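Local coordinates for protein endoglucanase E-5 (Thermobifida fusca, PDB 2CKS) that hydrolyses internal beta-1,4-glucosidic bonds in cellulose, lichenin and cereal beta-D-glucans through its catalytic domain, a member of glycoside hydrolase family 5, at residues V227-F232 against I260-W265; G174-L178 against Y201-F205; H41-S47 against C282-W288; R272-Q278 against S291-G297. All coordinates share one frame; numbering follows the deposited sequence. Where two conformers were deposited one is given.

Overall arrangement
The catalytic domain is built round a closed barrel of eight parallel strands. Contacts 1 and 2 lie in or on it, contacts 3 and 4 together on one side of the domain. Along the chain contact 2 closes first, setting a turn after strand 168-170 on strand 199-206; contact 1 then pairs strand 227-233 with the last, 262-265. These two share the sheet, with about 10 Å between centres, and touch where Thr230 meets His204. Contact 3 spans both and interleaves with contact 4; their centres are about 14 Å apart, and Pro287 O meets Ser292 OG. Contact 2 lies about 30 Å from contact 3, centre to centre. The C-terminal region is thus fastened outside the barrel.

Contact 1. Residues V227-F232 against I260-W265; sequences VFVTEF and IGWTKW
Thr263 and Val229 lie at the heart of this pairing: Thr263 N donates to Val229 O at 3.0 Å, while Val229 N donates to Gly261 O at 2.9 Å. The hydroxyl of Thr263 adds a shorter link, its OG1 giving a hydrogen to Thr230 O at 2.7 Å from above the carbonyl plane. Farther on, Trp265 N is bound to Phe232 O. Gly261 lies over a face of the Phe228 ring, its CA 4.0 Å from the centroid. With CG turned between the backbone N and carbonyl carbon (chi1 80°), Phe232 presents its ring edge to the face of Trp262, an offset edge-to-face pair with planes at 85°. Lys264 CG covers a face of the same Phe232 ring. These are the last two strands of the TIM barrel, parallel neighbours joined through helix 245-258 in a beta-alpha-beta unit; Met255 of that helix packs on Val229 and Trp262. Glu231, probably the nucleophile, as in related enzymes, runs alongside Trp265; its carboxylate is stacked over the indole, the planes 23° apart, and OE2 comes to 3.7 Å from Trp265 CE3. Beyond this shell, Tyr206 and a zinc ion engage Glu231 OE1, and Arg61 makes a salt bridge to OE2. Thr230 OG1 is hydrogen-bonded to His204 and Glu135, while His101 and His34 meet the Trp265 ring.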
loop_
_atom_site.group_PDB
_atom_site.type_symbol
_atom_site.label_atom_id
_atom_site.label_comp_id
_atom_site.label_asym_id
_atom_site.label_seq_id
_atom_site.Cartn_x
_atom_site.Cartn_y
_atom_site.Cartn_z
ATOM N N VAL A 227 -7.488 9.510 -0.709
ATOM C CA VAL A 227 -6.074 9.181 -0.803
ATOM C C VAL A 227 -5.763 8.053 0.181
ATOM O O VAL A 227 -6.275 8.039 1.300
ATOM C CB VAL A 227 -5.189 10.402 -0.474
ATOM C CG1 VAL A 227 -3.725 10.010 -0.420
ATOM C CG2 VAL A 227 -5.402 11.503 -1.486
ATOM N N PHE A 228 -4.945 7.100 -0.247
ATOM C CA PHE A 228 -4.367 6.120 0.659
ATOM C C PHE A 228 -2.857 6.168 0.517
ATOM O O PHE A 228 -2.325 6.111 -0.590
ATOM C CB PHE A 228 -4.878 4.708 0.362
ATOM C CG PHE A 228 -4.679 3.760 1.513
ATOM C CD1 PHE A 228 -5.744 3.409 2.340
ATOM C CD2 PHE A 228 -3.424 3.242 1.792
ATOM C CE1 PHE A 228 -5.544 2.564 3.427
ATOM C CE2 PHE A 228 -3.227 2.390 2.885
ATOM C CZ PHE A 228 -4.293 2.056 3.690
ATOM N N VAL A 229 -2.159 6.271 1.640
ATOM C CA VAL A 229 -0.714 6.288 1.613
ATOM C C VAL A 229 -0.222 4.834 1.652
ATOM O O VAL A 229 0.018 4.276 2.710
ATOM C CB VAL A 229 -0.145 7.166 2.745
ATOM C CG1 VAL A 229 1.364 7.029 2.840
ATOM C CG2 VAL A 229 -0.537 8.624 2.492
ATOM N N THR A 230 -0.095 4.218 0.479
ATOM C CA THR A 230 0.242 2.793 0.413
ATOM C C THR A 230 1.717 2.504 0.685
ATOM O O THR A 230 2.090 1.356 0.885
ATOM C CB THR A 230 -0.164 2.172 -0.934
ATOM O OG1 THR A 230 0.363 2.945 -2.009
ATOM C CG2 THR A 230 -1.664 2.212 -1.142
ATOM N N GLU A 231 2.548 3.538 0.714
ATOM C CA GLU A 231 3.957 3.349 1.009
ATOM C C GLU A 231 4.543 4.636 1.553
ATOM O O GLU A 231 4.467 5.669 0.905
ATOM C CB GLU A 231 4.686 2.940 -0.262
ATOM C CG GLU A 231 6.055 2.355 -0.028
ATOM C CD GLU A 231 6.724 1.984 -1.330
ATOM O OE1 GLU A 231 7.782 2.574 -1.638
ATOM O OE2 GLU A 231 6.185 1.108 -2.039
ATOM N N PHE A 232 5.125 4.578 2.745
ATOM C CA PHE A 232 5.905 5.711 3.239
ATOM C C PHE A 232 7.028 5.267 4.143
ATOM O O PHE A 232 7.021 4.163 4.680
ATOM C CB PHE A 232 5.035 6.746 3.969
ATOM C CG PHE A 232 4.707 6.378 5.392
ATOM C CD1 PHE A 232 3.672 5.519 5.671
ATOM C CD2 PHE A 232 5.435 6.903 6.450
ATOM C CE1 PHE A 232 3.357 5.180 6.962
ATOM C CE2 PHE A 232 5.127 6.548 7.769
ATOM C CZ PHE A 232 4.077 5.682 8.016
ATOM N N ILE A 260 -6.693 9.535 6.663
ATOM C CA ILE A 260 -5.981 8.959 5.529
ATOM C C ILE A 260 -5.237 7.708 5.990
ATOM O O ILE A 260 -4.352 7.781 6.848
ATOM C CB ILE A 260 -4.990 9.968 4.956
ATOM C CG1 ILE A 260 -5.738 11.181 4.376
ATOM C CG2 ILE A 260 -4.119 9.318 3.879
ATOM C CD1 ILE A 260 -4.849 12.389 4.151
ATOM N N GLY A 261 -5.601 6.563 5.425
ATOM C CA GLY A 261 -4.962 5.311 5.789
ATOM C C GLY A 261 -3.537 5.241 5.276
ATOM O O GLY A 261 -3.157 5.957 4.339
ATOM N N TRP A 262 -2.738 4.388 5.907
ATOM C CA TRP A 262 -1.358 4.195 5.505
ATOM C C TRP A 262 -0.805 2.815 5.815
ATOM O O TRP A 262 -1.250 2.136 6.743
ATOM C CB TRP A 262 -0.447 5.249 6.145
ATOM C CG TRP A 262 -0.540 5.492 7.660
ATOM C CD1 TRP A 262 -1.181 6.529 8.270
ATOM C CD2 TRP A 262 0.113 4.759 8.716
ATOM N NE1 TRP A 262 -0.990 6.484 9.631
ATOM C CE2 TRP A 262 -0.197 5.410 9.936
ATOM C CE3 TRP A 262 0.896 3.595 8.763
ATOM C CZ2 TRP A 262 0.254 4.947 11.175
ATOM C CZ3 TRP A 262 1.365 3.153 9.999
ATOM C CH2 TRP A 262 1.040 3.826 11.181
ATOM N N THR A 263 0.180 2.425 5.010
ATOM C CA THR A 263 0.984 1.232 5.244
ATOM C C THR A 263 2.448 1.609 5.096
ATOM O O THR A 263 2.873 2.027 4.017
ATOM C CB THR A 263 0.607 0.080 4.257
ATOM O OG1 THR A 263 0.432 0.580 2.921
ATOM C CG2 THR A 263 -0.718 -0.537 4.624
ATOM N N LYS A 264 3.224 1.451 6.168
ATOM C CA LYS A 264 4.619 1.861 6.163
ATOM C C LYS A 264 5.500 0.830 5.460
ATOM O O LYS A 264 5.301 -0.376 5.595
ATOM C CB LYS A 264 5.136 2.081 7.588
ATOM C CG LYS A 264 6.609 2.470 7.642
ATOM C CD LYS A 264 7.078 2.860 9.013
ATOM C CE LYS A 264 8.461 3.466 8.942
ATOM N NZ LYS A 264 9.449 2.550 8.302
ATOM N N TRP A 265 6.484 1.333 4.726
ATOM C CA TRP A 265 7.518 0.519 4.105
ATOM C C TRP A 265 8.635 0.368 5.137
ATOM O O TRP A 265 9.199 1.379 5.553
ATOM C CB TRP A 265 8.038 1.292 2.896
ATOM C CG TRP A 265 8.949 0.567 1.965
ATOM C CD1 TRP A 265 10.274 0.807 1.786
ATOM C CD2 TRP A 265 8.597 -0.457 1.019
ATOM N NE1 TRP A 265 10.782 -0.031 0.824
ATOM C CE2 TRP A 265 9.773 -0.813 0.334
ATOM C CE3 TRP A 265 7.409 -1.126 0.697
ATOM C CZ2 TRP A 265 9.796 -1.792 -0.657
ATOM C CZ3 TRP A 265 7.434 -2.104 -0.281
ATOM C CH2 TRP A 265 8.624 -2.422 -0.950
HETATM O O HOH W 1 -7.744 6.428 3.483
#

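Contact 2. Residues G174-L178 against Y201-F205; sequences GWSSL and YAFHF
The backbones of 174-178 and 201-205 meet through one direct hydrogen bond, His204 N to Ser176 O at 2.7 Å with an N-H...O angle of 143°, beside a CA-H...O contact from Phe203 CA to the same oxygen. A water bridges the two, donating to Trp175 O and His204 O. Residues 174-176 all have positive phi and psi, so this weakly bonded turn is left-handed; Trp175 O and Ser176 O face the strand. Ser176 CB then sits squarely over one face of the His204 imidazole, 3.9 Å from the ring centroid and only 5° off the normal. The hydroxyl of Ser176 is hydrogen-bonded outside the pair to Asn138 O and Thr172 N, which probably helps to hold the serine over the ring. Both nitrogens of the imidazole are engaged: ND1 is hydrogen-bonded to Glu139, and NE2 is also hydrogen-bonded. Ser176 thus packs on a histidine that is tied to Glu139, the probable proton donor, as in related enzymes. On the other flank, Leu178 crosses Phe203 at about a right angle, with Leu178 CD1 only 3.4 Å from Phe203 CD1. Ser177 O approaches the edge of this phenyl ring, 3.6 Å from Phe203 CE1. Ser177 OG binds back to Gly174 O within its own turn. Helix 212-224 packs on Phe203 and Leu178, helix 187-191 reaches Leu178 and Tyr201, and strand 227-233 flanks 201-205 within the barrel.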
loop_
_atom_site.group_PDB
_atom_site.type_symbol
_atom_site.label_atom_id
_atom_site.label_comp_id
_atom_site.label_asym_id
_atom_site.label_seq_id
_atom_site.Cartn_x
_atom_site.Cartn_y
_atom_site.Cartn_z
ATOM N N GLY A 174 4.870 10.343 -10.895
ATOM C CA GLY A 174 6.108 10.627 -10.199
ATOM C C GLY A 174 6.305 9.792 -8.955
ATOM O O GLY A 174 6.443 10.317 -7.850
ATOM N N TRP A 175 6.329 8.483 -9.152
ATOM C CA TRP A 175 6.438 7.520 -8.058
ATOM C C TRP A 175 5.327 7.720 -7.029
ATOM O O TRP A 175 5.546 7.699 -5.816
ATOM C CB TRP A 175 7.820 7.575 -7.408
ATOM C CG TRP A 175 8.904 7.238 -8.356
ATOM C CD1 TRP A 175 9.389 6.001 -8.638
ATOM C CD2 TRP A 175 9.627 8.153 -9.178
ATOM N NE1 TRP A 175 10.395 6.090 -9.569
ATOM C CE2 TRP A 175 10.557 7.403 -9.924
ATOM C CE3 TRP A 175 9.602 9.538 -9.344
ATOM C CZ2 TRP A 175 11.447 7.992 -10.824
ATOM C CZ3 TRP A 175 10.486 10.124 -10.243
ATOM C CH2 TRP A 175 11.392 9.349 -10.969
ATOM N N SER A 176 4.116 7.886 -7.541
ATOM C CA SER A 176 2.933 8.094 -6.713
ATOM C C SER A 176 3.133 9.239 -5.719
ATOM O O SER A 176 2.774 9.140 -4.549
ATOM C CB SER A 176 2.507 6.790 -6.036
ATOM O OG SER A 176 1.871 5.952 -6.990
ATOM N N SER A 177 3.682 10.344 -6.214
ATOM C CA SER A 177 3.833 11.556 -5.410
ATOM C C SER A 177 2.753 12.593 -5.717
ATOM O O SER A 177 2.945 13.771 -5.457
ATOM C CB SER A 177 5.215 12.160 -5.637
ATOM O OG SER A 177 5.355 12.604 -6.976
ATOM N N LEU A 178 1.623 12.144 -6.257
ATOM C CA LEU A 178 0.560 13.032 -6.727
ATOM C C LEU A 178 1.108 14.052 -7.729
ATOM O O LEU A 178 0.591 15.167 -7.844
ATOM C CB LEU A 178 -0.150 13.728 -5.554
ATOM C CG LEU A 178 -0.906 12.808 -4.582
ATOM C CD1 LEU A 178 -1.163 13.515 -3.266
ATOM C CD2 LEU A 178 -2.208 12.328 -5.188
ATOM N N TYR A 201 -6.612 7.182 -4.558
ATOM C CA TYR A 201 -5.381 7.518 -5.256
ATOM C C TYR A 201 -4.227 7.399 -4.283
ATOM O O TYR A 201 -4.332 7.798 -3.123
ATOM C CB TYR A 201 -5.471 8.929 -5.822
ATOM C CG TYR A 201 -6.542 9.060 -6.876
ATOM C CD1 TYR A 201 -7.836 9.412 -6.527
ATOM C CD2 TYR A 201 -6.268 8.811 -8.215
ATOM C CE1 TYR A 201 -8.819 9.535 -7.490
ATOM C CE2 TYR A 201 -7.246 8.929 -9.177
ATOM C CZ TYR A 201 -8.513 9.298 -8.817
ATOM O OH TYR A 201 -9.488 9.411 -9.789
ATOM N N ALA A 202 -3.121 6.843 -4.755
ATOM C CA ALA A 202 -1.972 6.601 -3.892
ATOM C C ALA A 202 -1.056 7.809 -3.756
ATOM O O ALA A 202 -0.821 8.548 -4.714
ATOM C CB ALA A 202 -1.195 5.419 -4.403
ATOM N N PHE A 203 -0.516 7.987 -2.551
ATOM C CA PHE A 203 0.558 8.927 -2.291
ATOM C C PHE A 203 1.653 8.246 -1.489
ATOM O O PHE A 203 1.378 7.516 -0.538
ATOM C CB PHE A 203 0.030 10.139 -1.529
ATOM C CG PHE A 203 1.076 11.183 -1.240
ATOM C CD1 PHE A 203 1.682 11.885 -2.273
ATOM C CD2 PHE A 203 1.447 11.467 0.062
ATOM C CE1 PHE A 203 2.640 12.854 -2.005
ATOM C CE2 PHE A 203 2.406 12.436 0.333
ATOM C CZ PHE A 203 2.989 13.136 -0.698
ATOM N N HIS A 204 2.891 8.475 -1.902
ATOM C CA HIS A 204 4.069 7.924 -1.244
ATOM C C HIS A 204 4.996 9.045 -0.847
ATOM O O HIS A 204 5.207 9.978 -1.612
ATOM C CB HIS A 204 4.828 7.007 -2.198
ATOM C CG HIS A 204 4.083 5.761 -2.570
ATOM N ND1 HIS A 204 4.654 4.759 -3.325
ATOM C CD2 HIS A 204 2.821 5.355 -2.301
ATOM C CE1 HIS A 204 3.773 3.790 -3.500
ATOM N NE2 HIS A 204 2.652 4.127 -2.892
ATOM N N PHE A 205 5.595 8.930 0.330
ATOM C CA PHE A 205 6.548 9.930 0.788
ATOM C C PHE A 205 7.588 9.294 1.704
ATOM O O PHE A 205 7.331 8.283 2.344
ATOM C CB PHE A 205 5.839 11.079 1.512
ATOM C CG PHE A 205 5.229 10.690 2.838
ATOM C CD1 PHE A 205 5.981 10.732 4.012
ATOM C CD2 PHE A 205 3.899 10.291 2.921
ATOM C CE1 PHE A 205 5.428 10.365 5.239
ATOM C CE2 PHE A 205 3.335 9.926 4.151
ATOM C CZ PHE A 205 4.099 9.958 5.307
HETATM O O HOH W 2 6.914 9.422 -4.045
#

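Contact 3. Residues H41-S47 against C282-W288; sequences HCLTDSS and CASGGPW. With ZN (zinc ion), chain D.
A disulfide bridge and the N-terminal capping box of helix 45-54 define this junction between the 41-47 and 282-288 regions of the TIM-barrel domain. Cys42 SG and Cys282 SG are bonded at 2.0 Å, with a chi3 of 100° about the S-S bond, and so covalently fasten a loop ahead of helix 45-54 to the short helical turn 281-284. His41 CD2 also lies near Cys282 CB. Thr44 and Ser47 form the capping box: Ser47 N donates to Thr44 OG1, and Thr44 N donates to Ser47 OG at 3.0 Å. Ser47 OG in turn gives its hydrogen to Cys42 O at 2.7 Å, linking the cap to the backbone of the disulfide cysteine. Ser47 CB lies over a face of Trp288, 3.5 Å from the centroid of the six-membered ring. Gly286 CA packs on the opposite face, so the indole is sandwiched between the helix start and its own chain. At the end of helix 281-284, Gly285 closes the turn as a Schellman motif with positive phi, and its O accepts from a water that makes a weak contact with Ser46 OG. Asp45 takes no part in the pairing and binds a zinc ion through OD1, together with Asp49. Outside the pair, Phe277 meets Trp288 edge-to-face, and Trp55 NE1 bonds Trp288 O. Ser46 OG, placed anti to its own backbone nitrogen (chi1 -171°), lies in the indole plane and accepts the hydrogen of Trp288 NE1 at 2.9 Å in a nearly straight bond of 166°.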
loop_
_atom_site.group_PDB
_atom_site.type_symbol
_atom_site.label_atom_id
_atom_site.label_comp_id
_atom_site.label_asym_id
_atom_site.label_seq_id
_atom_site.Cartn_x
_atom_site.Cartn_y
_atom_site.Cartn_z
ATOM N N HIS A 41 10.580 -14.982 3.186
ATOM C CA HIS A 41 10.919 -15.650 4.452
ATOM C C HIS A 41 10.575 -14.828 5.713
ATOM O O HIS A 41 10.584 -15.370 6.829
ATOM C CB HIS A 41 12.399 -16.124 4.445
ATOM C CG HIS A 41 13.402 -15.018 4.315
ATOM N ND1 HIS A 41 13.494 -14.217 3.194
ATOM C CD2 HIS A 41 14.365 -14.586 5.163
ATOM C CE1 HIS A 41 14.452 -13.322 3.372
ATOM N NE2 HIS A 41 14.999 -13.528 4.556
ATOM N N CYS A 42 10.274 -13.539 5.539
ATOM C CA CYS A 42 9.823 -12.678 6.633
ATOM C C CYS A 42 8.323 -12.741 6.874
ATOM O O CYS A 42 7.821 -12.093 7.786
ATOM C CB CYS A 42 10.196 -11.222 6.354
ATOM S SG CYS A 42 11.938 -10.879 6.624
ATOM N N LEU A 43 7.607 -13.496 6.045
ATOM C CA LEU A 43 6.150 -13.571 6.129
ATOM C C LEU A 43 5.756 -14.985 6.528
ATOM O O LEU A 43 5.638 -15.872 5.708
ATOM C CB LEU A 43 5.516 -13.178 4.795
ATOM C CG LEU A 43 6.037 -11.876 4.181
ATOM C CD1 LEU A 43 5.413 -11.652 2.819
ATOM C CD2 LEU A 43 5.765 -10.714 5.098
ATOM N N THR A 44 5.605 -15.176 7.826
ATOM C CA THR A 44 5.320 -16.479 8.396
ATOM C C THR A 44 4.115 -16.395 9.306
ATOM O O THR A 44 3.616 -15.314 9.620
ATOM C CB THR A 44 6.536 -16.999 9.218
ATOM O OG1 THR A 44 6.794 -16.130 10.333
ATOM C CG2 THR A 44 7.829 -16.972 8.412
ATOM N N ASP A 45 3.636 -17.549 9.750
ATOM C CA ASP A 45 2.567 -17.570 10.744
ATOM C C ASP A 45 2.966 -16.692 11.925
ATOM O O ASP A 45 2.192 -15.844 12.365
ATOM C CB ASP A 45 2.293 -19.000 11.220
ATOM C CG ASP A 45 1.542 -19.041 12.540
ATOM O OD1 ASP A 45 0.406 -18.527 12.611
ATOM O OD2 ASP A 45 2.004 -19.560 13.580
ATOM N N SER A 46 4.182 -16.878 12.428
ATOM C CA SER A 46 4.641 -16.112 13.578
ATOM C C SER A 46 4.708 -14.592 13.340
ATOM O O SER A 46 4.229 -13.809 14.163
ATOM C CB SER A 46 6.000 -16.628 14.038
ATOM O OG SER A 46 6.352 -16.040 15.265
ATOM N N SER A 47 5.304 -14.171 12.230
ATOM C CA SER A 47 5.477 -12.736 11.982
ATOM C C SER A 47 4.159 -12.041 11.681
ATOM O O SER A 47 3.965 -10.882 12.054
ATOM C CB SER A 47 6.478 -12.468 10.853
ATOM O OG SER A 47 5.926 -12.753 9.584
ATOM N N CYS A 282 14.322 -12.481 10.656
ATOM C CA CYS A 282 13.400 -13.379 9.981
ATOM C C CYS A 282 13.913 -14.813 10.002
ATOM O O CYS A 282 13.153 -15.741 10.274
ATOM C CB CYS A 282 13.115 -12.890 8.567
ATOM S SG CYS A 282 12.342 -11.259 8.583
ATOM N N ALA A 283 15.208 -14.996 9.776
ATOM C CA ALA A 283 15.797 -16.329 9.842
ATOM C C ALA A 283 15.693 -16.909 11.246
ATOM O O ALA A 283 15.518 -18.121 11.408
ATOM C CB ALA A 283 17.248 -16.304 9.385
ATOM N N SER A 284 15.771 -16.040 12.250
ATOM C CA SER A 284 15.716 -16.444 13.647
ATOM C C SER A 284 14.298 -16.677 14.151
ATOM O O SER A 284 14.119 -17.154 15.273
ATOM C CB SER A 284 16.401 -15.396 14.520
ATOM O OG SER A 284 17.779 -15.341 14.222
ATOM N N GLY A 285 13.299 -16.354 13.336
ATOM C CA GLY A 285 11.908 -16.540 13.718
ATOM C C GLY A 285 11.443 -15.527 14.745
ATOM O O GLY A 285 10.526 -15.796 15.522
ATOM N N GLY A 286 12.069 -14.356 14.755
ATOM C CA GLY A 286 11.710 -13.308 15.688
ATOM C C GLY A 286 12.808 -13.038 16.704
ATOM O O GLY A 286 13.958 -13.419 16.481
ATOM N N PRO A 287 12.484 -12.367 17.807
ATOM C CA PRO A 287 11.140 -11.843 18.089
ATOM C C PRO A 287 10.778 -10.682 17.171
ATOM O O PRO A 287 11.643 -10.113 16.509
ATOM C CB PRO A 287 11.244 -11.366 19.546
ATOM C CG PRO A 287 12.683 -11.112 19.774
ATOM C CD PRO A 287 13.434 -12.065 18.892
ATOM N N TRP A 288 9.497 -10.344 17.132
ATOM C CA TRP A 288 8.988 -9.317 16.224
ATOM C C TRP A 288 8.722 -8.020 16.962
ATOM O O TRP A 288 7.903 -7.215 16.552
ATOM C CB TRP A 288 7.728 -9.822 15.533
ATOM C CG TRP A 288 7.879 -11.226 15.042
ATOM C CD1 TRP A 288 7.293 -12.344 15.560
ATOM C CD2 TRP A 288 8.687 -11.674 13.946
ATOM N NE1 TRP A 288 7.672 -13.453 14.847
ATOM C CE2 TRP A 288 8.524 -13.071 13.845
ATOM C CE3 TRP A 288 9.518 -11.031 13.020
ATOM C CZ2 TRP A 288 9.177 -13.836 12.877
ATOM C CZ3 TRP A 288 10.157 -11.795 12.055
ATOM C CH2 TRP A 288 9.986 -13.183 11.995
HETATM ZN ZN ZN D . -0.638 -18.345 14.159
HETATM O O HOH W 3 8.988 -17.997 15.060
#

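Contact 4. Residues R272-Q278 against S291-G297; sequences RSGAVFQ and SSLKASG
Lys294, the N-cap residue of helix 295-304, reaches across to the loop 272-278: its NZ donates to Ala275 O at 2.7 Å, to Phe277 O at 2.7 Å and to Arg272 O at 2.9 Å. With Asp270 O, four carbonyl oxygens surround three N-H groups, so at least one hydrogen is probably shared. An extended chain bent at its end (chi4 73°) brings NZ into this cluster. Arg272 O also accepts Ala275 N in a type I turn, the two donors arriving from opposite faces of its plane. Backbone bonds add to the grip: Lys294 N to Val276 O, and Gln278 N to Ser292 O at 2.8 Å. Ser296 OG donates to Ser273 O at 2.7 Å, in the carbonyl plane, and a water bridges that oxygen to Ser296 N. Outside partners engage Ser273 OG (Gly241 O), Ser292 OG (Pro287 O) and the Arg272 guanidinium, salt-bridged to Asp270. Leu293 CD2 packs 3.5 Å from Phe277 CE1, while Gly297 CA fits against Val276 CG1. With backbone carbonyls as its partners across the contact, the lysine's positive charge is probably stabilised by the negative ends of several dipoles, which ties an otherwise irregular loop to the C-terminal helix.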
loop_
_atom_site.group_PDB
_atom_site.type_symbol
_atom_site.label_atom_id
_atom_site.label_comp_id
_atom_site.label_asym_id
_atom_site.label_seq_id
_atom_site.Cartn_x
_atom_site.Cartn_y
_atom_site.Cartn_z
ATOM N N ARG A 272 18.347 -1.951 5.174
ATOM C CA ARG A 272 18.037 -0.533 5.165
ATOM C C ARG A 272 17.250 -0.120 6.402
ATOM O O ARG A 272 16.542 -0.927 7.006
ATOM C CB ARG A 272 17.268 -0.177 3.904
ATOM C CG ARG A 272 18.080 -0.361 2.628
ATOM C CD ARG A 272 17.276 -0.083 1.376
ATOM N NE ARG A 272 18.058 -0.259 0.154
ATOM C CZ ARG A 272 18.309 -1.427 -0.441
ATOM N NH1 ARG A 272 17.851 -2.572 0.052
ATOM N NH2 ARG A 272 19.036 -1.447 -1.552
ATOM N N SER A 273 17.382 1.148 6.779
ATOM C CA SER A 273 16.820 1.627 8.039
ATOM C C SER A 273 15.288 1.571 8.069
ATOM O O SER A 273 14.703 1.481 9.143
ATOM C CB SER A 273 17.311 3.047 8.348
ATOM O OG SER A 273 16.853 3.961 7.385
ATOM N N GLY A 274 14.650 1.626 6.900
ATOM C CA GLY A 274 13.204 1.594 6.803
ATOM C C GLY A 274 12.577 0.236 7.051
ATOM O O GLY A 274 11.397 0.148 7.385
ATOM N N ALA A 275 13.346 -0.826 6.855
ATOM C CA ALA A 275 12.873 -2.165 7.168
ATOM C C ALA A 275 12.855 -2.282 8.673
ATOM O O ALA A 275 13.859 -2.032 9.335
ATOM C CB ALA A 275 13.773 -3.220 6.557
ATOM N N VAL A 276 11.710 -2.653 9.220
ATOM C CA VAL A 276 11.514 -2.548 10.656
ATOM C C VAL A 276 12.347 -3.496 11.512
ATOM O O VAL A 276 12.552 -3.211 12.678
ATOM C CB VAL A 276 10.021 -2.720 11.042
ATOM C CG1 VAL A 276 9.178 -1.599 10.459
ATOM C CG2 VAL A 276 9.501 -4.104 10.645
ATOM N N PHE A 277 12.790 -4.625 10.959
ATOM C CA PHE A 277 13.550 -5.620 11.725
ATOM C C PHE A 277 15.033 -5.601 11.387
ATOM O O PHE A 277 15.443 -5.278 10.269
ATOM C CB PHE A 277 13.013 -7.021 11.479
ATOM C CG PHE A 277 11.566 -7.183 11.840
ATOM C CD1 PHE A 277 11.124 -6.927 13.133
ATOM C CD2 PHE A 277 10.636 -7.548 10.884
ATOM C CE1 PHE A 277 9.782 -7.061 13.464
ATOM C CE2 PHE A 277 9.285 -7.683 11.213
ATOM C CZ PHE A 277 8.862 -7.438 12.501
ATOM N N GLN A 278 15.843 -5.991 12.362
ATOM C CA GLN A 278 17.282 -6.062 12.163
ATOM C C GLN A 278 17.587 -7.280 11.312
ATOM O O GLN A 278 16.983 -8.323 11.502
ATOM C CB GLN A 278 18.004 -6.210 13.503
ATOM C CG GLN A 278 17.828 -5.038 14.460
ATOM C CD GLN A 278 18.602 -3.792 14.069
ATOM O OE1 GLN A 278 18.674 -2.827 14.846
ATOM N NE2 GLN A 278 19.167 -3.790 12.882
ATOM N N SER A 291 14.234 -5.778 20.994
ATOM C CA SER A 291 15.599 -5.616 20.492
ATOM C C SER A 291 15.789 -5.942 19.006
ATOM O O SER A 291 16.833 -5.629 18.438
ATOM C CB SER A 291 16.564 -6.475 21.320
ATOM O OG SER A 291 16.271 -7.855 21.193
ATOM N N SER A 292 14.794 -6.565 18.383
ATOM C CA SER A 292 14.862 -6.863 16.956
ATOM C C SER A 292 14.406 -5.696 16.086
ATOM O O SER A 292 14.520 -5.768 14.873
ATOM C CB SER A 292 14.003 -8.082 16.628
ATOM O OG SER A 292 12.635 -7.771 16.801
ATOM N N LEU A 293 13.873 -4.635 16.692
ATOM C CA LEU A 293 13.373 -3.494 15.923
ATOM C C LEU A 293 14.407 -2.418 15.688
ATOM O O LEU A 293 15.087 -1.969 16.626
ATOM C CB LEU A 293 12.182 -2.847 16.623
ATOM C CG LEU A 293 11.018 -3.772 16.951
ATOM C CD1 LEU A 293 9.919 -2.972 17.633
ATOM C CD2 LEU A 293 10.498 -4.475 15.713
ATOM N N LYS A 294 14.488 -1.966 14.442
ATOM C CA LYS A 294 15.208 -0.744 14.118
ATOM C C LYS A 294 14.425 0.424 14.718
ATOM O O LYS A 294 13.280 0.264 15.151
ATOM C CB LYS A 294 15.333 -0.566 12.603
ATOM C CG LYS A 294 16.134 -1.657 11.891
ATOM C CD LYS A 294 16.813 -1.122 10.643
ATOM C CE LYS A 294 17.413 -2.220 9.776
ATOM N NZ LYS A 294 16.370 -3.027 9.024
ATOM N N ALA A 295 15.037 1.600 14.741
ATOM C CA ALA A 295 14.390 2.791 15.292
ATOM C C ALA A 295 13.041 3.080 14.624
ATOM O O ALA A 295 12.058 3.371 15.304
ATOM C CB ALA A 295 15.309 3.977 15.155
ATOM N N SER A 296 13.001 2.971 13.297
ATOM C CA SER A 296 11.774 3.195 12.530
ATOM C C SER A 296 10.713 2.159 12.891
ATOM O O SER A 296 9.517 2.458 12.891
ATOM C CB SER A 296 12.069 3.161 11.019
ATOM O OG SER A 296 12.451 1.867 10.588
ATOM N N GLY A 297 11.160 0.944 13.196
ATOM C CA GLY A 297 10.294 -0.134 13.637
ATOM C C GLY A 297 9.626 0.141 14.970
ATOM O O GLY A 297 8.427 -0.054 15.122
HETATM O O HOH W 4 15.335 3.018 11.566
#